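Local atomic coordinates of leucine aminopeptidase 2 (Saccharomyces cerevisiae, PDB entry 2XQ0), a protein that removes N-terminal residues from small peptides as a zinc-dependent aminopeptidase of the M1 family, preferring di- and tripeptides, and has low epoxide hydrolase activity in vitro. Residues 14-19 with 314-319; 309-314 with 421-426; 319-324 with 426-431; 326-331 with 389-394. All coordinates share one frame; numbering follows the deposited sequence.

Interaction 1: 14-19 with 314-319; sequences SPEYDQ and NCSWNH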
# COMPACT_ATOMS: atom_id res chain seq x y z
N SER A 14 -9.31 24.29 9.59
CA SER A 14 -9.17 22.94 9.05
C SER A 14 -9.60 22.95 7.58
O SER A 14 -10.39 23.79 7.19
CB SER A 14 -10.02 21.97 9.86
OG SER A 14 -9.35 21.51 11.02
N PRO A 15 -9.05 22.03 6.75
CA PRO A 15 -8.05 21.00 7.03
C PRO A 15 -6.68 21.58 7.31
O PRO A 15 -6.29 22.59 6.73
CB PRO A 15 -8.00 20.19 5.73
CG PRO A 15 -9.22 20.53 4.99
CD PRO A 15 -9.54 21.94 5.37
N GLU A 16 -5.94 20.90 8.18
CA GLU A 16 -4.61 21.31 8.58
C GLU A 16 -3.69 21.42 7.38
O GLU A 16 -3.74 20.59 6.46
CB GLU A 16 -4.05 20.28 9.55
CG GLU A 16 -2.66 20.58 10.06
CD GLU A 16 -2.20 19.54 11.05
OE1 GLU A 16 -2.25 19.82 12.27
OE2 GLU A 16 -1.78 18.44 10.62
N TYR A 17 -2.84 22.44 7.39
CA TYR A 17 -1.94 22.69 6.28
C TYR A 17 -0.98 21.53 6.01
O TYR A 17 -0.41 20.97 6.94
CB TYR A 17 -1.15 24.00 6.54
CG TYR A 17 -0.54 24.55 5.27
CD1 TYR A 17 -1.23 25.45 4.48
CD2 TYR A 17 0.71 24.13 4.83
CE1 TYR A 17 -0.70 25.95 3.32
CE2 TYR A 17 1.26 24.63 3.65
CZ TYR A 17 0.54 25.53 2.90
OH TYR A 17 1.05 26.04 1.72
N ASP A 18 -0.81 21.18 4.73
CA ASP A 18 0.10 20.12 4.32
C ASP A 18 1.53 20.65 4.11
O ASP A 18 1.81 21.30 3.10
CB ASP A 18 -0.41 19.52 3.00
CG ASP A 18 0.44 18.39 2.49
OD1 ASP A 18 1.49 18.10 3.10
OD2 ASP A 18 0.03 17.79 1.47
N GLN A 19 2.43 20.30 5.03
CA GLN A 19 3.81 20.80 5.02
C GLN A 19 4.72 20.11 3.99
O GLN A 19 5.89 20.48 3.86
CB GLN A 19 4.43 20.58 6.40
CG GLN A 19 3.70 21.31 7.53
CD GLN A 19 3.97 22.79 7.51
OE1 GLN A 19 5.09 23.22 7.25
NE2 GLN A 19 2.94 23.58 7.80
N ASN A 314 -7.13 11.82 3.30
CA ASN A 314 -6.39 12.55 4.31
C ASN A 314 -5.86 13.86 3.72
O ASN A 314 -5.37 13.90 2.58
CB ASN A 314 -5.23 11.72 4.90
CG ASN A 314 -4.41 11.00 3.83
OD1 ASN A 314 -4.38 11.39 2.67
ND2 ASN A 314 -3.74 9.93 4.22
N CYS A 315 -5.94 14.93 4.50
CA CYS A 315 -5.55 16.24 3.99
C CYS A 315 -4.04 16.40 3.87
O CYS A 315 -3.56 17.21 3.08
CB CYS A 315 -6.13 17.33 4.87
SG CYS A 315 -5.40 17.36 6.50
N SER A 316 -3.30 15.63 4.67
CA SER A 316 -1.85 15.68 4.65
C SER A 316 -1.31 14.36 5.13
O SER A 316 -2.06 13.51 5.60
CB SER A 316 -1.32 16.79 5.55
OG SER A 316 -1.23 16.38 6.90
N TRP A 317 0.00 14.19 5.05
CA TRP A 317 0.61 12.92 5.44
C TRP A 317 0.79 12.80 6.96
O TRP A 317 1.17 11.75 7.46
CB TRP A 317 1.90 12.68 4.66
CG TRP A 317 1.62 12.79 3.17
CD1 TRP A 317 2.02 13.79 2.33
CD2 TRP A 317 0.79 11.91 2.38
NE1 TRP A 317 1.51 13.58 1.06
CE2 TRP A 317 0.75 12.43 1.07
CE3 TRP A 317 0.09 10.73 2.66
CZ2 TRP A 317 0.06 11.80 0.03
CZ3 TRP A 317 -0.61 10.11 1.63
CH2 TRP A 317 -0.62 10.64 0.34
N ASN A 318 0.45 13.86 7.70
CA ASN A 318 0.35 13.79 9.16
C ASN A 318 -0.84 12.98 9.62
O ASN A 318 -0.85 12.51 10.75
CB ASN A 318 0.20 15.18 9.77
CG ASN A 318 1.49 15.94 9.83
OD1 ASN A 318 2.56 15.42 9.53
ND2 ASN A 318 1.40 17.18 10.29
N HIS A 319 -1.85 12.86 8.77
CA HIS A 319 -3.12 12.21 9.14
C HIS A 319 -3.38 10.98 8.26
O HIS A 319 -4.53 10.63 7.95
CB HIS A 319 -4.27 13.22 9.03
CG HIS A 319 -4.03 14.45 9.84
ND1 HIS A 319 -4.35 14.53 11.18
CD2 HIS A 319 -3.43 15.62 9.52
CE1 HIS A 319 -3.98 15.71 11.64
NE2 HIS A 319 -3.42 16.39 10.66
O HOH W 1 -0.73 18.64 8.34
O HOH W 2 2.19 16.10 5.03
O HOH W 3 1.90 16.38 -0.08

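Interaction 2: 309-314 with 421-426; sequences GNLVTN and FAKKSL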
# COMPACT_ATOMS: atom_id res chain seq x y z
N GLY A 309 -9.82 6.82 1.43
CA GLY A 309 -8.61 7.17 0.71
C GLY A 309 -9.00 7.86 -0.56
O GLY A 309 -8.60 9.00 -0.79
N ASN A 310 -9.81 7.19 -1.37
CA ASN A 310 -10.15 7.70 -2.70
C ASN A 310 -11.30 8.68 -2.69
O ASN A 310 -11.19 9.79 -3.22
CB ASN A 310 -10.41 6.54 -3.66
CG ASN A 310 -9.17 5.65 -3.83
OD1 ASN A 310 -8.16 5.83 -3.16
ND2 ASN A 310 -9.27 4.68 -4.72
N LEU A 311 -12.39 8.29 -2.03
CA LEU A 311 -13.57 9.13 -1.91
C LEU A 311 -13.37 10.17 -0.81
O LEU A 311 -13.68 11.36 -0.99
CB LEU A 311 -14.79 8.24 -1.60
CG LEU A 311 -16.14 8.96 -1.68
CD1 LEU A 311 -16.33 9.55 -3.07
CD2 LEU A 311 -17.29 8.02 -1.31
N VAL A 312 -12.83 9.72 0.32
CA VAL A 312 -12.57 10.59 1.46
C VAL A 312 -11.08 10.49 1.76
O VAL A 312 -10.58 9.41 2.02
CB VAL A 312 -13.37 10.14 2.71
CG1 VAL A 312 -12.92 10.91 3.93
CG2 VAL A 312 -14.86 10.33 2.49
N THR A 313 -10.36 11.60 1.68
CA THR A 313 -8.90 11.58 1.65
C THR A 313 -8.26 12.32 2.81
O THR A 313 -8.76 13.33 3.26
CB THR A 313 -8.42 12.21 0.33
OG1 THR A 313 -9.13 11.64 -0.76
CG2 THR A 313 -6.90 11.99 0.14
N ASN A 314 -7.13 11.82 3.30
CA ASN A 314 -6.39 12.55 4.31
C ASN A 314 -5.86 13.86 3.72
O ASN A 314 -5.37 13.90 2.58
CB ASN A 314 -5.23 11.72 4.90
CG ASN A 314 -4.41 11.00 3.83
OD1 ASN A 314 -4.38 11.39 2.67
ND2 ASN A 314 -3.74 9.93 4.22
N PHE A 421 -17.91 13.50 3.94
CA PHE A 421 -16.63 13.91 3.36
C PHE A 421 -16.41 13.40 1.95
O PHE A 421 -15.31 13.52 1.42
CB PHE A 421 -15.48 13.51 4.29
CG PHE A 421 -15.49 14.25 5.60
CD1 PHE A 421 -15.08 15.58 5.65
CD2 PHE A 421 -15.97 13.66 6.75
CE1 PHE A 421 -15.11 16.28 6.84
CE2 PHE A 421 -16.01 14.35 7.95
CZ PHE A 421 -15.58 15.67 7.99
N ALA A 422 -17.45 12.85 1.33
CA ALA A 422 -17.28 12.34 -0.02
C ALA A 422 -16.70 13.42 -0.93
O ALA A 422 -17.21 14.54 -0.97
CB ALA A 422 -18.60 11.79 -0.60
N LYS A 423 -15.63 13.08 -1.63
CA LYS A 423 -15.01 13.98 -2.60
C LYS A 423 -14.24 15.13 -1.98
O LYS A 423 -13.87 16.09 -2.67
CB LYS A 423 -16.05 14.50 -3.60
CG LYS A 423 -16.68 13.38 -4.43
CD LYS A 423 -17.81 13.89 -5.33
CE LYS A 423 -18.44 12.74 -6.10
NZ LYS A 423 -19.32 13.21 -7.21
N LYS A 424 -13.94 15.01 -0.69
CA LYS A 424 -13.25 16.06 0.04
C LYS A 424 -12.06 15.46 0.78
O LYS A 424 -11.83 14.24 0.73
CB LYS A 424 -14.20 16.75 1.03
CG LYS A 424 -15.40 17.43 0.36
CD LYS A 424 -16.39 17.91 1.40
CE LYS A 424 -17.55 18.64 0.74
NZ LYS A 424 -18.31 19.48 1.72
N SER A 425 -11.30 16.31 1.44
CA SER A 425 -10.14 15.88 2.22
C SER A 425 -10.32 16.37 3.64
O SER A 425 -11.05 17.34 3.88
CB SER A 425 -8.86 16.46 1.62
OG SER A 425 -8.69 15.98 0.28
N LEU A 426 -9.68 15.71 4.60
CA LEU A 426 -9.89 16.12 6.00
C LEU A 426 -8.75 15.74 6.93
O LEU A 426 -7.86 14.96 6.56
CB LEU A 426 -11.19 15.54 6.55
CG LEU A 426 -11.04 14.14 7.15
CD1 LEU A 426 -12.24 13.81 8.00
CD2 LEU A 426 -10.88 13.09 6.05

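Interaction 3: 319-324 with 426-431; sequences HFWLNE and LDTFQF. With ZN (zinc ion), chain C; BES (2-(3-amino-2-hydroxy-4-phenyl-butyrylamino)-4-methyl-pentanoic acid), chain B.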
# COMPACT_ATOMS: atom_id res chain seq x y z
N HIS A 319 -1.85 12.86 8.77
CA HIS A 319 -3.12 12.21 9.14
C HIS A 319 -3.38 10.98 8.26
O HIS A 319 -4.53 10.63 7.95
CB HIS A 319 -4.27 13.22 9.03
CG HIS A 319 -4.03 14.45 9.84
ND1 HIS A 319 -4.35 14.53 11.18
CD2 HIS A 319 -3.43 15.62 9.52
CE1 HIS A 319 -3.98 15.71 11.64
NE2 HIS A 319 -3.42 16.39 10.66
N PHE A 320 -2.28 10.35 7.86
CA PHE A 320 -2.30 9.18 6.98
C PHE A 320 -3.13 8.04 7.58
O PHE A 320 -3.67 7.21 6.83
CB PHE A 320 -0.85 8.72 6.76
CG PHE A 320 -0.69 7.62 5.75
CD1 PHE A 320 -1.30 7.72 4.50
CD2 PHE A 320 0.12 6.53 6.02
CE1 PHE A 320 -1.14 6.71 3.55
CE2 PHE A 320 0.29 5.52 5.07
CZ PHE A 320 -0.35 5.62 3.83
N TRP A 321 -3.24 7.99 8.90
CA TRP A 321 -4.05 6.94 9.55
C TRP A 321 -5.52 6.94 9.08
O TRP A 321 -6.16 5.88 9.04
CB TRP A 321 -3.96 7.02 11.08
CG TRP A 321 -4.93 7.97 11.72
CD1 TRP A 321 -4.74 9.30 11.96
CD2 TRP A 321 -6.24 7.65 12.21
NE1 TRP A 321 -5.86 9.83 12.58
CE2 TRP A 321 -6.79 8.84 12.74
CE3 TRP A 321 -6.99 6.47 12.26
CZ2 TRP A 321 -8.07 8.88 13.31
CZ3 TRP A 321 -8.27 6.52 12.82
CH2 TRP A 321 -8.79 7.72 13.34
N LEU A 322 -6.04 8.11 8.72
CA LEU A 322 -7.43 8.21 8.25
C LEU A 322 -7.63 7.39 6.99
O LEU A 322 -8.71 6.86 6.74
CB LEU A 322 -7.82 9.65 7.98
CG LEU A 322 -8.06 10.50 9.23
CD1 LEU A 322 -8.27 11.97 8.88
CD2 LEU A 322 -9.24 9.94 10.02
N ASN A 323 -6.60 7.35 6.14
CA ASN A 323 -6.63 6.50 4.96
C ASN A 323 -6.43 5.05 5.39
O ASN A 323 -7.37 4.25 5.34
CB ASN A 323 -5.55 6.89 3.94
CG ASN A 323 -5.94 8.07 3.05
OD1 ASN A 323 -6.72 8.94 3.44
ND2 ASN A 323 -5.40 8.10 1.84
N GLU A 324 -5.22 4.72 5.82
CA GLU A 324 -4.86 3.31 6.02
C GLU A 324 -5.54 2.63 7.21
O GLU A 324 -5.83 1.44 7.15
CB GLU A 324 -3.34 3.14 6.11
CG GLU A 324 -2.58 3.53 4.83
CD GLU A 324 -2.96 2.69 3.61
OE1 GLU A 324 -3.58 1.61 3.78
OE2 GLU A 324 -2.64 3.10 2.48
N LEU A 426 -9.68 15.71 4.60
CA LEU A 426 -9.89 16.12 6.00
C LEU A 426 -8.75 15.74 6.93
O LEU A 426 -7.86 14.96 6.56
CB LEU A 426 -11.19 15.54 6.55
CG LEU A 426 -11.04 14.14 7.15
CD1 LEU A 426 -12.24 13.81 8.00
CD2 LEU A 426 -10.88 13.09 6.05
N ASP A 427 -8.79 16.31 8.13
CA ASP A 427 -7.82 15.99 9.16
C ASP A 427 -8.48 15.22 10.32
O ASP A 427 -9.70 15.02 10.33
CB ASP A 427 -7.02 17.24 9.61
CG ASP A 427 -7.89 18.29 10.28
OD1 ASP A 427 -8.90 17.90 10.90
OD2 ASP A 427 -7.57 19.50 10.21
N THR A 428 -7.68 14.75 11.25
CA THR A 428 -8.18 13.96 12.35
C THR A 428 -9.20 14.74 13.18
O THR A 428 -10.16 14.18 13.70
CB THR A 428 -7.01 13.62 13.27
OG1 THR A 428 -6.06 12.85 12.54
CG2 THR A 428 -7.49 12.85 14.48
N PHE A 429 -8.98 16.05 13.30
CA PHE A 429 -9.82 16.87 14.14
C PHE A 429 -11.23 16.91 13.58
O PHE A 429 -12.20 16.86 14.34
CB PHE A 429 -9.22 18.27 14.30
CG PHE A 429 -7.78 18.24 14.73
CD1 PHE A 429 -7.45 17.87 16.03
CD2 PHE A 429 -6.77 18.52 13.83
CE1 PHE A 429 -6.14 17.81 16.42
CE2 PHE A 429 -5.44 18.47 14.22
CZ PHE A 429 -5.12 18.11 15.52
N GLN A 430 -11.35 16.97 12.26
CA GLN A 430 -12.66 16.96 11.62
C GLN A 430 -13.32 15.58 11.78
O GLN A 430 -14.54 15.47 11.93
CB GLN A 430 -12.54 17.33 10.14
CG GLN A 430 -11.96 18.73 9.88
CD GLN A 430 -11.66 18.95 8.42
OE1 GLN A 430 -10.60 18.56 7.93
NE2 GLN A 430 -12.60 19.55 7.69
N PHE A 431 -12.51 14.53 11.76
CA PHE A 431 -13.01 13.18 12.03
C PHE A 431 -13.66 13.19 13.42
O PHE A 431 -14.80 12.76 13.57
CB PHE A 431 -11.88 12.15 11.95
CG PHE A 431 -12.21 10.83 12.63
CD1 PHE A 431 -13.09 9.93 12.06
CD2 PHE A 431 -11.61 10.48 13.83
CE1 PHE A 431 -13.38 8.71 12.67
CE2 PHE A 431 -11.90 9.27 14.45
CZ PHE A 431 -12.79 8.38 13.87
ZN ZN C . -3.76 0.74 1.72
N2 BES B . -1.08 2.41 -1.51
C1 BES B . -0.77 1.52 -0.41
C6 BES B . 0.72 1.17 -0.43
C7 BES B . 1.55 2.42 -0.20
C8 BES B . 1.21 3.29 0.83
C12 BES B . 2.63 2.70 -1.02
C9 BES B . 1.96 4.44 1.04
C11 BES B . 3.39 3.85 -0.81
C10 BES B . 3.05 4.72 0.22
C2 BES B . -1.61 0.24 -0.48
O2 BES B . -3.03 0.45 -0.50
C3 BES B . -1.24 -0.59 0.70
O3 BES B . -1.60 -0.28 1.84
N1 BES B . -0.50 -1.62 0.33
C4 BES B . 0.07 -2.66 1.17
C13 BES B . -0.94 -3.80 1.03
C14 BES B . -1.42 -4.33 2.38
C15 BES B . -2.75 -5.05 2.21
C16 BES B . -1.52 -3.22 3.42
C5 BES B . 1.36 -3.07 0.52
O1 BES B . 2.26 -3.56 1.23
O4 BES B . 1.49 -2.89 -0.71

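Interaction 4: 326-331 with 389-394; sequences WTVYLE and PYEKGF. With BES (2-(3-amino-2-hydroxy-4-phenyl-butyrylamino)-4-methyl-pentanoic acid), chain B.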
# COMPACT_ATOMS: atom_id res chain seq x y z
N TRP A 326 -8.63 3.36 8.52
CA TRP A 326 -9.97 3.05 8.03
C TRP A 326 -9.97 1.86 7.06
O TRP A 326 -10.77 0.92 7.20
CB TRP A 326 -10.59 4.29 7.36
CG TRP A 326 -11.38 5.12 8.32
CD1 TRP A 326 -11.08 6.36 8.79
CD2 TRP A 326 -12.62 4.75 8.92
NE1 TRP A 326 -12.06 6.79 9.65
CE2 TRP A 326 -13.02 5.82 9.74
CE3 TRP A 326 -13.44 3.62 8.83
CZ2 TRP A 326 -14.20 5.79 10.49
CZ3 TRP A 326 -14.61 3.59 9.58
CH2 TRP A 326 -14.98 4.66 10.38
N THR A 327 -9.07 1.90 6.07
CA THR A 327 -9.00 0.81 5.07
C THR A 327 -8.82 -0.56 5.72
O THR A 327 -9.52 -1.50 5.37
CB THR A 327 -7.90 1.06 4.02
OG1 THR A 327 -8.18 2.30 3.36
CG2 THR A 327 -7.83 -0.10 2.99
N VAL A 328 -7.89 -0.67 6.67
CA VAL A 328 -7.63 -1.94 7.33
C VAL A 328 -8.89 -2.35 8.10
O VAL A 328 -9.28 -3.52 8.11
CB VAL A 328 -6.37 -1.87 8.27
CG1 VAL A 328 -6.21 -3.18 9.06
CG2 VAL A 328 -5.08 -1.62 7.45
N TYR A 329 -9.54 -1.36 8.74
CA TYR A 329 -10.80 -1.61 9.45
C TYR A 329 -11.86 -2.13 8.49
O TYR A 329 -12.46 -3.21 8.70
CB TYR A 329 -11.28 -0.35 10.22
CG TYR A 329 -12.63 -0.59 10.86
CD1 TYR A 329 -12.74 -1.27 12.07
CD2 TYR A 329 -13.80 -0.21 10.22
CE1 TYR A 329 -13.98 -1.54 12.64
CE2 TYR A 329 -15.02 -0.48 10.76
CZ TYR A 329 -15.10 -1.15 11.97
OH TYR A 329 -16.33 -1.42 12.50
N LEU A 330 -12.09 -1.39 7.42
CA LEU A 330 -13.08 -1.80 6.43
C LEU A 330 -12.78 -3.16 5.77
O LEU A 330 -13.67 -3.98 5.63
CB LEU A 330 -13.27 -0.72 5.36
CG LEU A 330 -13.90 0.57 5.92
CD1 LEU A 330 -13.85 1.70 4.87
CD2 LEU A 330 -15.34 0.31 6.41
N GLU A 331 -11.53 -3.39 5.38
CA GLU A 331 -11.06 -4.65 4.82
C GLU A 331 -11.45 -5.81 5.73
O GLU A 331 -12.00 -6.82 5.28
CB GLU A 331 -9.53 -4.60 4.71
CG GLU A 331 -8.81 -5.91 4.35
CD GLU A 331 -7.29 -5.80 4.53
OE1 GLU A 331 -6.78 -4.71 4.91
OE2 GLU A 331 -6.60 -6.82 4.30
N PRO A 389 0.15 3.47 11.19
CA PRO A 389 -1.14 4.03 10.75
C PRO A 389 -2.15 2.94 10.43
O PRO A 389 -3.36 3.12 10.65
CB PRO A 389 -0.79 4.84 9.49
CG PRO A 389 0.62 4.41 9.11
CD PRO A 389 1.28 4.03 10.42
N TYR A 390 -1.67 1.82 9.89
CA TYR A 390 -2.52 0.70 9.54
C TYR A 390 -3.15 0.10 10.79
O TYR A 390 -4.37 0.03 10.92
CB TYR A 390 -1.70 -0.38 8.82
CG TYR A 390 -1.18 0.04 7.46
CD1 TYR A 390 0.00 0.78 7.33
CD2 TYR A 390 -1.85 -0.32 6.30
CE1 TYR A 390 0.48 1.18 6.07
CE2 TYR A 390 -1.38 0.06 5.04
CZ TYR A 390 -0.23 0.80 4.93
OH TYR A 390 0.23 1.17 3.68
N GLU A 391 -2.31 -0.35 11.70
CA GLU A 391 -2.76 -1.21 12.80
C GLU A 391 -3.13 -0.45 14.06
O GLU A 391 -4.07 -0.84 14.75
CB GLU A 391 -1.71 -2.26 13.12
CG GLU A 391 -1.44 -3.26 11.98
CD GLU A 391 -2.65 -4.14 11.66
OE1 GLU A 391 -3.53 -4.32 12.52
OE2 GLU A 391 -2.71 -4.65 10.52
N LYS A 392 -2.40 0.59 14.41
CA LYS A 392 -2.86 1.42 15.52
C LYS A 392 -4.14 2.11 15.05
O LYS A 392 -5.08 2.30 15.82
CB LYS A 392 -1.78 2.43 15.98
CG LYS A 392 -2.12 3.12 17.30
CD LYS A 392 -1.10 4.17 17.75
CE LYS A 392 0.04 3.57 18.58
NZ LYS A 392 0.80 4.62 19.39
N GLY A 393 -4.17 2.50 13.78
CA GLY A 393 -5.36 3.10 13.19
C GLY A 393 -6.55 2.17 13.28
O GLY A 393 -7.59 2.54 13.81
N PHE A 394 -6.39 0.97 12.74
CA PHE A 394 -7.40 -0.07 12.88
C PHE A 394 -7.83 -0.30 14.33
O PHE A 394 -9.02 -0.40 14.63
CB PHE A 394 -6.89 -1.40 12.32
CG PHE A 394 -7.64 -2.58 12.85
CD1 PHE A 394 -8.88 -2.91 12.33
CD2 PHE A 394 -7.14 -3.32 13.90
CE1 PHE A 394 -9.60 -3.97 12.84
CE2 PHE A 394 -7.86 -4.39 14.41
CZ PHE A 394 -9.08 -4.71 13.88
N2 BES B . -1.08 2.41 -1.51
C1 BES B . -0.77 1.52 -0.41
C6 BES B . 0.72 1.17 -0.43
C7 BES B . 1.55 2.42 -0.20
C8 BES B . 1.21 3.29 0.83
C12 BES B . 2.63 2.70 -1.02
C9 BES B . 1.96 4.44 1.04
C11 BES B . 3.39 3.85 -0.81
C10 BES B . 3.05 4.72 0.22
C2 BES B . -1.61 0.24 -0.48
O2 BES B . -3.03 0.45 -0.50
C3 BES B . -1.24 -0.59 0.70
O3 BES B . -1.60 -0.28 1.84
N1 BES B . -0.50 -1.62 0.33
C4 BES B . 0.07 -2.66 1.17
C13 BES B . -0.94 -3.80 1.03
C14 BES B . -1.42 -4.33 2.38
C15 BES B . -2.75 -5.05 2.21
C16 BES B . -1.52 -3.22 3.42
C5 BES B . 1.36 -3.07 0.52
O1 BES B . 2.26 -3.56 1.23
O4 BES B . 1.49 -2.89 -0.71

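Interaction 1: 14-19 with 314-319
The imidazole of His319 meets Glu16 at its edge: OE2 lies near the ring plane, 2.6 Å from NE2. This His-carboxylate hydrogen bond ties the N-terminal loop to the loop leading from strand 312-314 toward helix 321-339. The two flat groups are not coplanar, being turned 48° against each other, and NE2 arrives from above the carboxylate plane. An outstretched chain brings the acid there, with CG anti to the backbone N (chi1 180°). Asn318 ND2 adds a weak bond to the same OE2 at 3.4 Å, its amide, fixed also through OD1 to Leu375 N, standing at 88° to the carboxylate. A third donor to OE2 is a water, which also donates to Tyr17 O and accepts from Ser316 OG. An alanine in place of Glu16 would probably leave His319 NE2 without its acceptor and the water without one of its partners. Pro15, preceded by a cis peptide bond, presses CB against Cys315 CB at 3.5 Å. Asp18, also bonded through OD2 to Thr160, reaches Trp317 by two waters, one from OD1 to N and one from OD2 to NE1. Within 314-319, Ser316 OG closes an ST turn by accepting from Asn318 N at 3.1 Å.

Interaction 2: 309-314 with 421-426
A short parallel ladder joins strand 312-314, at the exit of the helix carrying His301, Glu302 and His305, to strand 424-426. Thr313 faces Ser425 and uses both of its backbone polar groups: Thr313 N donates to Lys424 O at 3.2 Å, and Thr313 O accepts from Leu426 N at 2.9 Å. The same carbonyl also receives a CA-H...O contact from Ser425. One step back, Lys423 N reaches Leu311 O at 2.7 Å from inside a type II turn, Phe421 to Lys424, in which Lys423 adopts a positive phi of 74°. This pairing belongs to the zinc-metallopeptidase domain of the M1 family, where it brings together two short strands whose segments, 309-314 and 421-426, lie 106 mostly helical residues apart in the chain. Apolar packing lies on the side of the ladder that bears Val312. With CG1 anti to the backbone N (chi1 171°), Val312 sets that methyl 3.7 Å from Phe421 CB and equally near Leu426 CD2, while Leu426 CD1 sits over the centre of the Phe421 ring. Leu311 CG meets Ala422 CB at 3.9 Å. On the Thr313 side the chemistry is polar: Thr313 OG1 donates to Gly309 O at 2.7 Å, and the ammonium of Lys164 bonds to Thr313 OG1, Leu311 O and Lys424 O, so that one lysine bonds to both segments.

Interaction 3: 319-324 with 426-431
The helix that supplies the zinc ligand Glu324 is packed, at its first turn, against the start of helix 428-438, and the two meet around the hydroxyl of Thr428. Thr428 OG1 lies at the edge of two flat groups, close to the plane of each: it is hydrogen-bonded to His319 ND1 at 2.8 Å, and it accepts from Trp321 NE1 at 3.0 Å. Over the face of the imidazole, Asp427 CB stands 3.8 Å from the ring centroid in a CH-pi contact almost along the normal. Asp427 caps its own helix in a capping box with Gln430, while its OD2 is bonded to Ser14 OG and Glu16 N.

With CG between the backbone N and the carbonyl carbon (chi1 86°), the indole of Trp321 leaves its helix toward 428-431, and its far edge points at the face of Phe431, an edge-to-face pair with planes 87° apart and CH2 3.6 Å from Phe431 CE2. Leu322 packs alongside, with CD1 3.9 Å from Leu426 CG and CD2 as near to Phe431 CB. An alanine in place of Trp321 would probably leave Thr428 OG1 without its indole donor and open a gap beside Phe431.

Farther along, Glu324 OE1 binds zinc at 2.2 Å, with His301, His305 and two bestatin oxygens, O2 and O3, as further ligands. With ND1 bound here and NE2 to Glu16, the imidazole is held at both nitrogens, which fixes the rotation of the ring, and the buried hydroxyl of Thr428 has two hydrogen-bond partners, His319 ND1 and Trp321 NE1.

Interaction 4: 326-331 with 389-394
Val328 is wedged between Tyr390 and Phe394, and this is the tight part of the contact. Its CG2 lies in the plane of the phenol ring, at its edge, 3.7 Å from Tyr390 CD2. The other methyl, CG1, placed anti to the backbone N (chi1 174°), meets Phe394 CB at 3.8 Å. Next to it the Phe394 ring turns its edge to the main chain of Tyr329, with CD1 3.7 Å from Tyr329 CA. The helical segments 326-331 and 389-394 cross at -66°, with axes 8.0 Å apart at closest; they belong to helices 321-339 and 388-403 and are joined by apolar packing.

The looser flank is that of Glu391, whose OE2 comes no closer than 4.1 Å to Val328 CG1 and is instead paired with Arg332 in a salt bridge. Arg332 also makes a cation-pi contact with Phe394, so this charged side is tied back to helix 321-339, on which Arg332 lies. Tyr390, which is partly exposed, reaches into the inhibitor pocket, where its hydroxyl donates to bestatin O3 at 3.0 Å.

On the same helix as Val328, Glu331 OE1 bonds to ND1 of the zinc ligand His301 as a second-shell partner. Since O3 is also a zinc ligand, one inhibitor oxygen is gripped by both the metal and the phenol, and the role of Tyr390 as proton donor is consistent with this placement.

Overall arrangement
From the N terminus, interaction 1 closes the longest loop, joining residues 14-19 to 314-319 of the metallopeptidase domain, with the N-terminal beta domain in the chain between. Interaction 2 opens just before that loop ends, so the two cross and share Asn314. Interaction 3 opens at His319, where interaction 1 has closed, and follows it in series; it crosses interaction 2 and shares Leu426 with it. Interaction 4 is nested within the loops of both 2 and 3. Strand 312-314 is followed by helix 321-339, and strand 424-426 by helix 428-438, so interactions 2 and 3 clasp two consecutive strand-helix units, while interactions 3 and 4 both reach bestatin.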